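Local coordinates for protein glucosamine-6-phosphate deaminase (Bacillus subtilis, PDB 2BKX) that belongs to the glucosamine-6-phosphate isomerase/6-phosphogluconolactonase family of Rossmann-like alpha/beta proteins and holds fructose-6-phosphate in its pocket, at residues A[24-35]-A[56-66]; A[188-199]-A[223-234]. All coordinates share one frame; numbering follows the deposited sequence.

Interaction 1 (A[24-35]-A[56-66]). With F6R (fructose -6-phosphate), chain C.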
loop_
_atom_site.group_PDB
_atom_site.type_symbol
_atom_site.label_atom_id
_atom_site.label_comp_id
_atom_site.label_asym_id
_atom_site.label_seq_id
_atom_site.Cartn_x
_atom_site.Cartn_y
_atom_site.Cartn_z
ATOM N N ILE A 24 1.849 16.238 -0.445
ATOM C CA ILE A 24 3.014 16.670 -1.203
ATOM C C ILE A 24 3.184 18.195 -1.198
ATOM O O ILE A 24 4.291 18.705 -1.117
ATOM C CB ILE A 24 2.923 16.161 -2.673
ATOM C CG1 ILE A 24 3.004 14.638 -2.762
ATOM C CG2 ILE A 24 3.998 16.805 -3.569
ATOM C CD1 ILE A 24 2.593 14.109 -4.133
ATOM N N LYS A 25 2.094 18.924 -1.343
ATOM C CA LYS A 25 2.215 20.354 -1.419
ATOM C C LYS A 25 2.384 21.025 -0.075
ATOM O O LYS A 25 3.090 22.046 -0.001
ATOM C CB LYS A 25 1.020 20.910 -2.151
ATOM C CG LYS A 25 1.020 20.613 -3.622
ATOM C CD LYS A 25 1.451 21.748 -4.500
ATOM C CE LYS A 25 0.492 22.881 -4.487
ATOM N NZ LYS A 25 0.811 23.821 -5.578
ATOM N N GLU A 26 1.785 20.488 0.974
ATOM C CA GLU A 26 1.956 21.044 2.316
ATOM C C GLU A 26 3.427 20.876 2.753
ATOM O O GLU A 26 3.980 21.710 3.442
ATOM C CB GLU A 26 1.030 20.314 3.257
ATOM C CG GLU A 26 1.027 20.776 4.709
ATOM C CD GLU A 26 0.141 19.907 5.607
ATOM O OE1 GLU A 26 -0.392 20.436 6.613
ATOM O OE2 GLU A 26 -0.020 18.691 5.345
ATOM N N LYS A 27 4.020 19.752 2.354
ATOM C CA LYS A 27 5.387 19.361 2.745
ATOM C C LYS A 27 6.062 18.800 1.486
ATOM O O LYS A 27 5.918 17.614 1.176
ATOM C CB LYS A 27 5.307 18.315 3.853
ATOM C CG LYS A 27 6.633 17.985 4.440
ATOM C CD LYS A 27 6.496 17.125 5.683
ATOM C CE LYS A 27 7.831 16.976 6.361
ATOM N NZ LYS A 27 7.773 15.893 7.423
ATOM N N PRO A 28 6.715 19.662 0.684
ATOM C CA PRO A 28 7.393 19.189 -0.528
ATOM C C PRO A 28 8.422 18.092 -0.328
ATOM O O PRO A 28 8.707 17.363 -1.267
ATOM C CB PRO A 28 8.049 20.450 -1.074
ATOM C CG PRO A 28 7.109 21.531 -0.650
ATOM C CD PRO A 28 6.746 21.128 0.772
ATOM N N ASP A 29 8.998 18.018 0.867
ATOM C CA ASP A 29 9.900 16.954 1.257
ATOM C C ASP A 29 9.188 15.830 2.034
ATOM O O ASP A 29 9.799 15.081 2.820
ATOM C CB ASP A 29 11.072 17.528 2.024
ATOM C CG ASP A 29 10.671 18.115 3.349
ATOM O OD1 ASP A 29 9.515 18.534 3.484
ATOM O OD2 ASP A 29 11.529 18.212 4.249
ATOM N N ALA A 30 7.903 15.683 1.754
ATOM C CA ALA A 30 7.124 14.618 2.363
ATOM C C ALA A 30 7.681 13.270 2.016
ATOM O O ALA A 30 8.290 13.083 0.968
ATOM C CB ALA A 30 5.694 14.676 1.960
ATOM N N VAL A 31 7.476 12.341 2.939
ATOM C CA VAL A 31 7.745 10.946 2.775
ATOM C C VAL A 31 6.390 10.257 2.563
ATOM O O VAL A 31 5.548 10.261 3.465
ATOM C CB VAL A 31 8.452 10.342 4.020
ATOM C CG1 VAL A 31 8.706 8.861 3.790
ATOM C CG2 VAL A 31 9.774 11.091 4.272
ATOM N N LEU A 32 6.197 9.685 1.384
ATOM C CA LEU A 32 4.942 9.026 1.070
ATOM C C LEU A 32 5.142 7.530 1.155
ATOM O O LEU A 32 6.025 6.973 0.499
ATOM C CB LEU A 32 4.472 9.346 -0.368
ATOM C CG LEU A 32 4.502 10.801 -0.833
ATOM C CD1 LEU A 32 4.059 10.830 -2.287
ATOM C CD2 LEU A 32 3.645 11.679 0.059
ATOM N N GLY A 33 4.270 6.865 1.898
ATOM C CA GLY A 33 4.196 5.419 1.882
ATOM C C GLY A 33 3.244 4.989 0.805
ATOM O O GLY A 33 2.123 5.496 0.774
ATOM N N LEU A 34 3.665 4.063 -0.071
ATOM C CA LEU A 34 2.908 3.744 -1.267
ATOM C C LEU A 34 2.611 2.248 -1.331
ATOM O O LEU A 34 3.256 1.437 -0.674
ATOM C CB LEU A 34 3.682 4.202 -2.513
ATOM C CG LEU A 34 3.876 5.729 -2.584
ATOM C CD1 LEU A 34 4.694 6.033 -3.846
ATOM C CD2 LEU A 34 2.563 6.498 -2.602
ATOM N N ALA A 35 1.615 1.929 -2.150
ATOM C CA ALA A 35 1.080 0.586 -2.302
ATOM C C ALA A 35 0.982 0.203 -3.773
ATOM O O ALA A 35 0.874 1.068 -4.650
ATOM C CB ALA A 35 -0.317 0.533 -1.712
ATOM N N LEU A 56 1.746 20.038 -10.624
ATOM C CA LEU A 56 2.128 19.485 -9.361
ATOM C C LEU A 56 3.510 18.860 -9.459
ATOM O O LEU A 56 3.730 18.014 -10.307
ATOM C CB LEU A 56 1.104 18.389 -8.949
ATOM C CG LEU A 56 1.401 17.622 -7.665
ATOM C CD1 LEU A 56 1.414 18.472 -6.414
ATOM C CD2 LEU A 56 0.445 16.414 -7.511
ATOM N N SER A 57 4.426 19.270 -8.580
ATOM C CA SER A 57 5.830 18.803 -8.606
ATOM C C SER A 57 6.121 17.754 -7.540
ATOM O O SER A 57 5.737 17.879 -6.385
ATOM C CB SER A 57 6.797 19.949 -8.376
ATOM O OG SER A 57 8.160 19.476 -8.423
ATOM N N PHE A 58 6.891 16.751 -7.919
ATOM C CA PHE A 58 7.329 15.688 -7.038
ATOM C C PHE A 58 8.832 15.787 -6.726
ATOM O O PHE A 58 9.452 14.859 -6.233
ATOM C CB PHE A 58 6.964 14.343 -7.689
ATOM C CG PHE A 58 5.459 14.189 -8.031
ATOM C CD1 PHE A 58 4.922 14.731 -9.187
ATOM C CD2 PHE A 58 4.617 13.428 -7.224
ATOM C CE1 PHE A 58 3.538 14.582 -9.496
ATOM C CE2 PHE A 58 3.246 13.288 -7.526
ATOM C CZ PHE A 58 2.723 13.857 -8.660
ATOM N N GLN A 59 9.434 16.946 -7.010
ATOM C CA GLN A 59 10.889 17.060 -6.964
ATOM C C GLN A 59 11.557 16.749 -5.631
ATOM O O GLN A 59 12.692 16.276 -5.592
ATOM C CB GLN A 59 11.344 18.450 -7.472
ATOM C CG GLN A 59 11.220 18.544 -8.960
ATOM C CD GLN A 59 11.899 19.727 -9.594
ATOM O OE1 GLN A 59 12.673 20.460 -8.955
ATOM N NE2 GLN A 59 11.634 19.906 -10.886
ATOM N N ASN A 60 10.877 17.023 -4.527
ATOM C CA ASN A 60 11.518 16.833 -3.241
ATOM C C ASN A 60 10.929 15.705 -2.410
ATOM O O ASN A 60 11.334 15.530 -1.247
ATOM C CB ASN A 60 11.595 18.154 -2.471
ATOM C CG ASN A 60 12.600 19.090 -3.106
ATOM O OD1 ASN A 60 13.814 18.885 -2.980
ATOM N ND2 ASN A 60 12.112 20.048 -3.857
ATOM N N ILE A 61 10.061 14.913 -3.026
ATOM C CA ILE A 61 9.420 13.822 -2.301
ATOM C C ILE A 61 10.360 12.647 -2.130
ATOM O O ILE A 61 11.302 12.455 -2.905
ATOM C CB ILE A 61 8.075 13.331 -2.928
ATOM C CG1 ILE A 61 8.256 12.473 -4.195
ATOM C CG2 ILE A 61 7.097 14.490 -3.120
ATOM C CD1 ILE A 61 7.001 11.696 -4.588
ATOM N N THR A 62 10.109 11.911 -1.065
ATOM C CA THR A 62 10.688 10.589 -0.839
ATOM C C THR A 62 9.548 9.607 -0.751
ATOM O O THR A 62 8.510 9.953 -0.223
ATOM C CB THR A 62 11.494 10.570 0.486
ATOM O OG1 THR A 62 12.556 11.538 0.385
ATOM C CG2 THR A 62 12.041 9.212 0.793
ATOM N N THR A 63 9.748 8.380 -1.247
ATOM C CA THR A 63 8.715 7.349 -1.076
ATOM C C THR A 63 9.271 6.059 -0.526
ATOM O O THR A 63 10.440 5.702 -0.789
ATOM C CB THR A 63 7.970 7.080 -2.401
ATOM O OG1 THR A 63 8.817 6.441 -3.357
ATOM C CG2 THR A 63 7.462 8.367 -3.015
ATOM N N VAL A 64 8.406 5.352 0.221
ATOM C CA VAL A 64 8.704 4.005 0.706
ATOM C C VAL A 64 7.494 3.135 0.354
ATOM O O VAL A 64 6.338 3.529 0.565
ATOM C CB VAL A 64 9.017 3.935 2.218
ATOM C CG1 VAL A 64 10.314 4.657 2.483
ATOM C CG2 VAL A 64 7.940 4.546 3.060
ATOM N N ASN A 65 7.763 1.960 -0.212
ATOM C CA ASN A 65 6.698 1.047 -0.559
ATOM C C ASN A 65 6.487 -0.002 0.531
ATOM O O ASN A 65 7.415 -0.374 1.259
ATOM C CB ASN A 65 6.963 0.364 -1.907
ATOM C CG ASN A 65 6.209 1.008 -3.027
ATOM O OD1 ASN A 65 5.178 0.442 -3.527
ATOM N ND2 ASN A 65 6.621 2.177 -3.398
ATOM N N LEU A 66 5.264 -0.500 0.607
ATOM C CA LEU A 66 4.898 -1.510 1.587
ATOM C C LEU A 66 5.653 -2.801 1.451
ATOM O O LEU A 66 6.011 -3.433 2.445
ATOM C CB LEU A 66 3.399 -1.825 1.490
ATOM C CG LEU A 66 2.434 -0.782 2.004
ATOM C CD1 LEU A 66 1.008 -1.064 1.543
ATOM C CD2 LEU A 66 2.457 -0.732 3.515
HETATM C C1 F6R C . -0.149 -3.339 -1.683
HETATM C C2 F6R C . -0.330 -4.367 -0.584
HETATM C C3 F6R C . -1.492 -5.364 -0.478
HETATM C C4 F6R C . -2.697 -5.009 -1.372
HETATM C C5 F6R C . -3.859 -5.980 -1.242
HETATM C C6 F6R C . -5.002 -5.618 -2.183
HETATM O O1 F6R C . 1.202 -2.841 -1.741
HETATM O O2 F6R C . 0.494 -4.356 0.304
HETATM O O3 F6R C . -1.976 -5.348 0.853
HETATM O O4 F6R C . -3.139 -3.701 -1.023
HETATM O O5 F6R C . -3.451 -7.326 -1.454
HETATM O O6 F6R C . -4.553 -5.793 -3.535
HETATM P P F6R C . -5.462 -5.256 -4.730
HETATM O O1P F6R C . -5.423 -3.754 -4.660
HETATM O O2P F6R C . -6.850 -5.773 -4.461
HETATM O O3P F6R C . -4.858 -5.775 -5.995
HETATM O O HOH W 1 8.212 17.886 -3.945
HETATM O O HOH W 2 11.613 14.043 0.926
#
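Strands 31-34 and 62-65 are the parallel neighbours of a beta-alpha-beta unit, bridged by helix 41-53, and Ala35 and Leu66, the residues just after these paired stretches, line the fructose-6-phosphate pocket. Five backbone bonds zip the pair, from Thr62 N to Ala30 O (3.0 Å, 177° at the hydrogen) through to Leu66 N on Leu34 O. On one face Val31 and Thr62 lie side by side, and Thr62 OG1 turns to Arg98. On the other, Leu34 CD1 rests 3.7 Å from Thr63 CG2. Thr63 turns OG1 between its backbone N and carbonyl carbon (chi1 69°), where it bonds His99, which leaves CG2 against Leu34. Leu32 CD1 packs on Ile61 CD1 at 3.8 Å, and the latter methyl also reaches the edge of the Phe58 ring in its plane. Before the strands, Ile24, near the end of helix 9-26, packs against the second segment: its CD1 approaches Phe58 CE2 obliquely at 3.6 Å, and its CG2 meets Ile61 CG2. Water 1 links two turns, giving a proton to Pro28 O (2.8 Å) and taking one from Asn60 N (2.9 Å). At the pocket end, Leu66 CD1 lies 3.9 Å from Ala35 CB and 3.6 Å from O2 of the ligand. The chemistry thus runs from two water-bridged turns to apolar carbons beside the sugar; the backbone ladder probably helps set the spacing of Ala35 and Leu66.

Interaction 2 (A[188-199]-A[223-234])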
loop_
_atom_site.group_PDB
_atom_site.type_symbol
_atom_site.label_atom_id
_atom_site.label_comp_id
_atom_site.label_asym_id
_atom_site.label_seq_id
_atom_site.Cartn_x
_atom_site.Cartn_y
_atom_site.Cartn_z
ATOM N N LEU A 188 1.522 1.712 11.273
ATOM C CA LEU A 188 0.869 2.527 12.296
ATOM C C LEU A 188 1.690 3.745 12.685
ATOM O O LEU A 188 1.142 4.708 13.209
ATOM C CB LEU A 188 0.576 1.713 13.539
ATOM C CG LEU A 188 -0.555 0.718 13.422
ATOM C CD1 LEU A 188 -0.624 -0.136 14.666
ATOM C CD2 LEU A 188 -1.914 1.390 13.153
ATOM N N SER A 189 3.004 3.721 12.450
ATOM C CA SER A 189 3.843 4.886 12.719
ATOM C C SER A 189 3.646 6.042 11.751
ATOM O O SER A 189 4.154 7.130 11.993
ATOM C CB SER A 189 5.290 4.443 12.762
ATOM O OG SER A 189 5.487 3.603 13.894
ATOM N N SER A 190 2.903 5.832 10.670
ATOM C CA SER A 190 2.642 6.902 9.736
ATOM C C SER A 190 1.880 8.015 10.429
ATOM O O SER A 190 1.033 7.754 11.305
ATOM C CB SER A 190 1.794 6.426 8.589
ATOM O OG SER A 190 1.655 7.458 7.613
ATOM N N LYS A 191 2.074 9.230 9.967
ATOM C CA LYS A 191 1.282 10.335 10.493
ATOM C C LYS A 191 -0.198 10.227 10.058
ATOM O O LYS A 191 -1.087 10.672 10.757
ATOM C CB LYS A 191 1.868 11.662 10.004
ATOM C CG LYS A 191 3.122 12.124 10.721
ATOM C CD LYS A 191 3.535 13.553 10.227
ATOM C CE LYS A 191 4.251 14.405 11.293
ATOM N NZ LYS A 191 4.889 15.652 10.660
ATOM N N ARG A 192 -0.443 9.668 8.890
ATOM C CA ARG A 192 -1.764 9.682 8.278
ATOM C C ARG A 192 -1.902 8.446 7.409
ATOM O O ARG A 192 -0.982 8.150 6.646
ATOM C CB ARG A 192 -1.944 10.921 7.393
ATOM C CG ARG A 192 -3.305 11.090 6.855
ATOM C CD ARG A 192 -3.473 12.345 6.047
ATOM N NE ARG A 192 -4.872 12.436 5.619
ATOM C CZ ARG A 192 -5.375 13.434 4.920
ATOM N NH1 ARG A 192 -4.608 14.423 4.520
ATOM N NH2 ARG A 192 -6.658 13.420 4.614
ATOM N N ILE A 193 -3.041 7.758 7.524
ATOM C CA ILE A 193 -3.283 6.566 6.729
ATOM C C ILE A 193 -4.440 6.802 5.772
ATOM O O ILE A 193 -5.445 7.387 6.165
ATOM C CB ILE A 193 -3.509 5.333 7.632
ATOM C CG1 ILE A 193 -2.138 4.993 8.341
ATOM C CG2 ILE A 193 -3.983 4.108 6.833
ATOM C CD1 ILE A 193 -2.170 4.025 9.403
ATOM N N LEU A 194 -4.272 6.357 4.532
ATOM C CA LEU A 194 -5.310 6.439 3.507
ATOM C C LEU A 194 -5.508 5.018 2.959
ATOM O O LEU A 194 -4.643 4.513 2.246
ATOM C CB LEU A 194 -4.885 7.418 2.401
ATOM C CG LEU A 194 -5.838 7.512 1.215
ATOM C CD1 LEU A 194 -7.230 7.882 1.663
ATOM C CD2 LEU A 194 -5.289 8.485 0.140
ATOM N N LEU A 195 -6.617 4.394 3.361
ATOM C CA LEU A 195 -6.965 3.029 2.982
ATOM C C LEU A 195 -7.991 3.096 1.856
ATOM O O LEU A 195 -9.049 3.703 1.995
ATOM C CB LEU A 195 -7.485 2.241 4.190
ATOM C CG LEU A 195 -8.069 0.867 3.907
ATOM C CD1 LEU A 195 -7.055 -0.071 3.310
ATOM C CD2 LEU A 195 -8.632 0.297 5.184
ATOM N N LEU A 196 -7.664 2.444 0.738
ATOM C CA LEU A 196 -8.493 2.435 -0.456
ATOM C C LEU A 196 -9.095 1.034 -0.635
ATOM O O LEU A 196 -8.390 0.047 -0.594
ATOM C CB LEU A 196 -7.638 2.741 -1.688
ATOM C CG LEU A 196 -6.799 4.007 -1.612
ATOM C CD1 LEU A 196 -5.966 4.212 -2.874
ATOM C CD2 LEU A 196 -7.674 5.210 -1.320
ATOM N N ILE A 197 -10.392 0.987 -0.908
ATOM C CA ILE A 197 -11.106 -0.278 -1.029
ATOM C C ILE A 197 -12.110 -0.189 -2.159
ATOM O O ILE A 197 -13.042 0.635 -2.110
ATOM C CB ILE A 197 -11.815 -0.701 0.259
ATOM C CG1 ILE A 197 -10.917 -0.548 1.484
ATOM C CG2 ILE A 197 -12.220 -2.186 0.113
ATOM C CD1 ILE A 197 -11.567 -0.898 2.814
ATOM N N SER A 198 -11.966 -1.101 -3.121
ATOM C CA SER A 198 -12.800 -1.091 -4.319
ATOM C C SER A 198 -13.221 -2.501 -4.736
ATOM O O SER A 198 -12.426 -3.417 -4.753
ATOM C CB SER A 198 -12.032 -0.439 -5.503
ATOM O OG SER A 198 -12.771 -0.528 -6.704
ATOM N N GLY A 199 -14.493 -2.622 -5.095
ATOM C CA GLY A 199 -14.971 -3.826 -5.736
ATOM C C GLY A 199 -15.586 -4.849 -4.810
ATOM O O GLY A 199 -15.286 -4.911 -3.621
ATOM N N LEU A 223 -6.015 -0.632 12.386
ATOM C CA LEU A 223 -6.229 0.764 12.032
ATOM C C LEU A 223 -7.218 1.471 12.955
ATOM O O LEU A 223 -7.251 2.701 13.002
ATOM C CB LEU A 223 -6.733 0.845 10.594
ATOM C CG LEU A 223 -5.730 0.329 9.548
ATOM C CD1 LEU A 223 -6.327 0.393 8.168
ATOM C CD2 LEU A 223 -4.377 1.052 9.594
ATOM N N HIS A 224 -8.028 0.730 13.697
ATOM C CA HIS A 224 -8.889 1.347 14.707
ATOM C C HIS A 224 -8.060 1.975 15.840
ATOM O O HIS A 224 -8.603 2.783 16.616
ATOM C CB HIS A 224 -9.857 0.348 15.305
ATOM C CG HIS A 224 -10.867 -0.168 14.341
ATOM N ND1 HIS A 224 -11.832 0.630 13.796
ATOM C CD2 HIS A 224 -11.067 -1.407 13.830
ATOM C CE1 HIS A 224 -12.578 -0.088 12.971
ATOM N NE2 HIS A 224 -12.134 -1.325 12.971
ATOM N N LEU A 225 -6.769 1.669 15.903
ATOM C CA LEU A 225 -5.918 2.206 16.941
ATOM C C LEU A 225 -5.148 3.434 16.508
ATOM O O LEU A 225 -4.338 3.960 17.272
ATOM C CB LEU A 225 -4.939 1.124 17.404
ATOM C CG LEU A 225 -5.665 -0.126 17.944
ATOM C CD1 LEU A 225 -4.641 -1.197 18.320
ATOM C CD2 LEU A 225 -6.550 0.200 19.101
ATOM N N HIS A 226 -5.346 3.898 15.276
ATOM C CA HIS A 226 -4.622 5.042 14.725
ATOM C C HIS A 226 -5.505 6.297 14.760
ATOM O O HIS A 226 -6.723 6.222 14.621
ATOM C CB HIS A 226 -4.221 4.683 13.290
ATOM C CG HIS A 226 -3.289 5.651 12.657
ATOM N ND1 HIS A 226 -1.932 5.452 12.505
ATOM C CD2 HIS A 226 -3.557 6.849 12.097
ATOM C CE1 HIS A 226 -1.404 6.522 11.923
ATOM N NE2 HIS A 226 -2.376 7.381 11.675
ATOM N N SER A 227 -4.865 7.446 14.917
ATOM C CA SER A 227 -5.569 8.709 15.107
ATOM C C SER A 227 -5.977 9.452 13.858
ATOM O O SER A 227 -6.658 10.478 13.918
ATOM C CB SER A 227 -4.729 9.633 15.999
ATOM O OG SER A 227 -4.349 9.002 17.217
ATOM N N ASP A 228 -5.496 9.008 12.712
ATOM C CA ASP A 228 -5.797 9.735 11.452
ATOM C C ASP A 228 -5.852 8.765 10.270
ATOM O O ASP A 228 -4.906 8.645 9.487
ATOM C CB ASP A 228 -4.795 10.861 11.201
ATOM C CG ASP A 228 -5.222 11.783 10.049
ATOM O OD1 ASP A 228 -6.243 11.503 9.425
ATOM O OD2 ASP A 228 -4.523 12.803 9.793
ATOM N N VAL A 229 -6.970 8.061 10.184
ATOM C CA VAL A 229 -7.220 7.081 9.138
ATOM C C VAL A 229 -8.410 7.514 8.317
ATOM O O VAL A 229 -9.492 7.753 8.859
ATOM C CB VAL A 229 -7.516 5.687 9.725
ATOM C CG1 VAL A 229 -7.772 4.672 8.627
ATOM C CG2 VAL A 229 -6.379 5.225 10.597
ATOM N N THR A 230 -8.236 7.572 6.994
ATOM C CA THR A 230 -9.327 7.821 6.077
ATOM C C THR A 230 -9.472 6.558 5.244
ATOM O O THR A 230 -8.505 6.041 4.718
ATOM C CB THR A 230 -9.019 9.010 5.197
ATOM O OG1 THR A 230 -8.873 10.161 6.016
ATOM C CG2 THR A 230 -10.077 9.278 4.125
ATOM N N VAL A 231 -10.708 6.097 5.087
ATOM C CA VAL A 231 -11.012 4.884 4.328
ATOM C C VAL A 231 -11.970 5.263 3.213
ATOM O O VAL A 231 -13.091 5.728 3.486
ATOM C CB VAL A 231 -11.652 3.770 5.204
ATOM C CG1 VAL A 231 -11.813 2.522 4.385
ATOM C CG2 VAL A 231 -10.881 3.526 6.484
ATOM N N LEU A 232 -11.537 5.052 1.968
ATOM C CA LEU A 232 -12.359 5.338 0.805
ATOM C C LEU A 232 -12.892 4.022 0.291
ATOM O O LEU A 232 -12.105 3.106 0.031
ATOM C CB LEU A 232 -11.574 6.072 -0.272
ATOM C CG LEU A 232 -10.896 7.366 0.136
ATOM C CD1 LEU A 232 -10.177 7.934 -1.095
ATOM C CD2 LEU A 232 -11.820 8.368 0.750
ATOM N N ILE A 233 -14.226 3.918 0.150
ATOM C CA ILE A 233 -14.851 2.642 -0.218
ATOM C C ILE A 233 -15.822 2.911 -1.346
ATOM O O ILE A 233 -16.716 3.733 -1.178
ATOM C CB ILE A 233 -15.615 2.059 0.968
ATOM C CG1 ILE A 233 -14.707 1.977 2.225
ATOM C CG2 ILE A 233 -16.146 0.679 0.648
ATOM C CD1 ILE A 233 -15.396 1.556 3.534
ATOM N N ASP A 234 -15.661 2.233 -2.473
ATOM C CA ASP A 234 -16.640 2.394 -3.547
ATOM C C ASP A 234 -17.910 1.585 -3.294
ATOM O O ASP A 234 -18.000 0.829 -2.335
ATOM C CB ASP A 234 -16.043 2.225 -4.925
ATOM C CG ASP A 234 -15.702 0.815 -5.291
ATOM O OD1 ASP A 234 -16.092 -0.160 -4.598
ATOM O OD2 ASP A 234 -15.050 0.677 -6.352
HETATM O O HOH W 3 -2.090 13.190 11.064
HETATM O O HOH W 4 -6.316 10.137 6.986
HETATM O O HOH W 5 -9.263 12.755 5.493
#
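Ile193 and His226 meet in a CH-pi contact: the CD1 methyl sits over a face of the imidazole, 3.6 Å from its centroid. His226 swings CG anti to its backbone N (chi1 -171°), bringing the ring beneath that methyl, and ND1 gives a weak, bent bond to Leu188 O. Among apolar contacts, Ile193 CD1 also touches Leu223 CD2, Leu195 and Val231 run side by side on the same face, and Leu196 CD2 meets Leu232 CD1 at 3.7 Å on the other.

The polar groups gather at the two ends. Arg192 NE and Asp228 OD1 stand 4.2 Å apart, the oxygen off the guanidinium plane with no N-H pointing to it; water 4 accepts from NE (3.0 Å) at the guanidinium edge and lies within bonding distance of OD1. At the far end three bonds grip the Asp234 carboxylate: Ser198 OG to OD2 (2.6 Å) from above its plane, Gly199 N to OD1 (3.0 Å) on the syn side, and Ala237 N to OD1, which together should hold its rotation.

Six backbone bonds, starting with Ile193 N to Asp228 O, join strands 193-197 and 229-234 in parallel, as in the beta-alpha-beta crossover of a Rossmann-like sheet, here made through helix 203-211.

In the fold
Both interactions are buried parallel strand pairs of one sheet, their centres about 17 Å apart, though in interaction 1 the turn residues Pro28, Asp29 and Asn60 are exposed. Strand 128-131 stands between them, pairing with 31-34 on one side and 193-197 on the other, and helix 9-26 contributes side-chain packing to both. Each pair is the outcome of a separate beta-alpha-beta unit. Interaction 1 ends at the ligand, contributing two pocket residues, whereas in interaction 2 the Leu195 side chain stays about 7 Å from fructose-6-phosphate. Polar side chains cross directly at the carboxyl end of interaction 2, while interaction 1 relies on backbone bonds, apolar packing and water.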